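Local coordinates for putative flagellar protein FliS (Parabacteroides merdae ATCC 43184, PDB 4YOK), which is of unknown function and pairs a transthyretin-like (prealbumin-like) N-terminal domain with a C-terminal domain of the E-set clan, at residues P100-S105 / F120-I125. Residues are numbered along the deposited sequence; the frame is centred on the assembly and turned at random.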
# COMPACT_ATOMS: atom_id res chain seq x y z
N PRO A 100 -6.59 7.34 -5.32
CA PRO A 100 -5.78 6.31 -6.01
C PRO A 100 -6.04 6.30 -7.51
O PRO A 100 -7.14 6.67 -7.93
CB PRO A 100 -6.25 4.99 -5.38
CG PRO A 100 -7.04 5.37 -4.14
CD PRO A 100 -7.58 6.74 -4.41
N TYR A 101 -5.06 5.86 -8.32
CA TYR A 101 -5.26 5.74 -9.78
C TYR A 101 -6.22 4.58 -10.05
O TYR A 101 -7.14 4.71 -10.86
CB TYR A 101 -3.91 5.46 -10.47
CG TYR A 101 -2.96 6.63 -10.38
CD1 TYR A 101 -3.26 7.84 -11.01
CD2 TYR A 101 -1.80 6.56 -9.61
CE1 TYR A 101 -2.42 8.94 -10.89
CE2 TYR A 101 -0.92 7.64 -9.53
CZ TYR A 101 -1.23 8.83 -10.17
OH TYR A 101 -0.40 9.92 -10.09
N PHE A 102 -6.02 3.47 -9.33
CA PHE A 102 -6.78 2.23 -9.44
C PHE A 102 -7.10 1.63 -8.07
O PHE A 102 -6.38 1.86 -7.10
CB PHE A 102 -5.99 1.17 -10.24
CG PHE A 102 -5.69 1.60 -11.66
CD1 PHE A 102 -6.67 1.52 -12.65
CD2 PHE A 102 -4.45 2.13 -11.99
CE1 PHE A 102 -6.41 1.98 -13.95
CE2 PHE A 102 -4.18 2.58 -13.30
CZ PHE A 102 -5.18 2.52 -14.26
N MSE A 103 -8.18 0.86 -8.02
CA MSE A 103 -8.56 0.08 -6.85
C MSE A 103 -8.72 -1.37 -7.31
O MSE A 103 -9.23 -1.62 -8.40
CB MSE A 103 -9.84 0.61 -6.17
CG MSE A 103 -9.66 1.96 -5.47
SE MSE A 103 -8.51 1.89 -3.85
CE MSE A 103 -9.72 0.89 -2.71
N ILE A 104 -8.29 -2.31 -6.47
CA ILE A 104 -8.42 -3.74 -6.69
C ILE A 104 -9.56 -4.21 -5.79
O ILE A 104 -9.60 -3.81 -4.63
CB ILE A 104 -7.09 -4.49 -6.37
CG1 ILE A 104 -5.92 -3.99 -7.24
CG2 ILE A 104 -7.26 -6.02 -6.49
CD1 ILE A 104 -4.53 -4.38 -6.68
N SER A 105 -10.46 -5.04 -6.31
CA SER A 105 -11.56 -5.57 -5.50
C SER A 105 -11.92 -6.99 -5.95
O SER A 105 -11.40 -7.45 -6.97
CB SER A 105 -12.79 -4.68 -5.62
OG SER A 105 -13.32 -4.70 -6.93
N PHE A 120 -9.78 -11.11 -10.15
CA PHE A 120 -10.09 -9.88 -9.41
C PHE A 120 -10.54 -8.80 -10.38
O PHE A 120 -10.51 -9.01 -11.60
CB PHE A 120 -8.89 -9.38 -8.56
CG PHE A 120 -7.59 -9.21 -9.32
CD1 PHE A 120 -6.75 -10.30 -9.54
CD2 PHE A 120 -7.16 -7.96 -9.73
CE1 PHE A 120 -5.55 -10.15 -10.23
CE2 PHE A 120 -5.94 -7.80 -10.40
CZ PHE A 120 -5.16 -8.91 -10.68
N MSE A 121 -11.02 -7.70 -9.82
CA MSE A 121 -11.46 -6.54 -10.59
C MSE A 121 -10.51 -5.37 -10.39
O MSE A 121 -10.10 -5.10 -9.26
CB MSE A 121 -12.88 -6.14 -10.14
CG MSE A 121 -13.93 -7.10 -10.61
SE MSE A 121 -14.80 -6.33 -12.16
CE MSE A 121 -15.61 -4.74 -11.26
N ILE A 122 -10.18 -4.69 -11.47
CA ILE A 122 -9.36 -3.48 -11.44
C ILE A 122 -10.28 -2.35 -11.85
O ILE A 122 -10.78 -2.34 -12.99
CB ILE A 122 -8.09 -3.54 -12.33
CG1 ILE A 122 -7.13 -4.64 -11.85
CG2 ILE A 122 -7.39 -2.14 -12.34
CD1 ILE A 122 -6.03 -5.00 -12.89
N ASN A 123 -10.55 -1.46 -10.92
CA ASN A 123 -11.42 -0.31 -11.12
C ASN A 123 -10.58 0.94 -11.33
O ASN A 123 -9.78 1.29 -10.46
CB ASN A 123 -12.34 -0.14 -9.89
CG ASN A 123 -12.99 -1.44 -9.46
OD1 ASN A 123 -13.83 -1.97 -10.18
ND2 ASN A 123 -12.51 -2.06 -8.38
N ARG A 124 -10.79 1.62 -12.47
CA ARG A 124 -10.08 2.86 -12.76
C ARG A 124 -10.77 4.02 -12.03
O ARG A 124 -11.97 4.26 -12.25
CB ARG A 124 -10.00 3.12 -14.28
CG ARG A 124 -9.16 4.37 -14.61
CD ARG A 124 -9.00 4.64 -16.11
NE ARG A 124 -10.30 4.71 -16.78
CZ ARG A 124 -10.68 3.88 -17.75
NH1 ARG A 124 -9.85 2.93 -18.19
NH2 ARG A 124 -11.87 4.00 -18.31
N ILE A 125 -10.04 4.70 -11.14
CA ILE A 125 -10.57 5.84 -10.38
C ILE A 125 -10.25 7.15 -11.10
O ILE A 125 -11.11 8.03 -11.17
CB ILE A 125 -10.02 5.84 -8.91
CG1 ILE A 125 -10.29 4.49 -8.16
CG2 ILE A 125 -10.51 7.03 -8.09
CD1 ILE A 125 -11.78 4.02 -8.04
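Met103 O takes a short, nearly straight bond from Asn123 N (2.8 Å), and Asn123 ND2 adds a weak second bond to it at 3.3 Å. The contact is the open end of an antiparallel beta hairpin, strands 102-111 and 115-124, in the DUF3823_C domain. Met103 with Asn123 and Ser105 with Met121 are its hydrogen-bonded pairs. Asn123 CG lies anti to its carbonyl carbon (chi1 -48°), beside the backbone N. Asn123 ND2 hydrogen-bonds Ser105 OG (3.1 Å, 160° at the hydrogen), with the oxygen 1° out of the amide plane. The amide nitrogen thus holds Ser105 OG and, more weakly, the backbone oxygen of Met103.

The face bearing Phe102, Ile104 and Ile122 is largely apolar, with Arg124 at its end; Phe120 packs beside Ile104. Phe102 CD1 meets Ile122 CG2 at 3.7 Å. The same ring runs beside the Arg124 side chain, with CE1 against CG. Ile104 CG2 touches CD2 of Phe120. Ile131 and Val134 of strand 131-139 and Val187 of strand 182-189 pack on this face, so it joins the core between the two sheets of the domain.

Beyond the strand ends, Ile125 N hydrogen-bonds Tyr101 O. Ile125 CG1 packs on CG of selenomethionine Met103. Pro100 O is buried without a hydrogen-bond partner, with Ile125 CB 3.2 Å away.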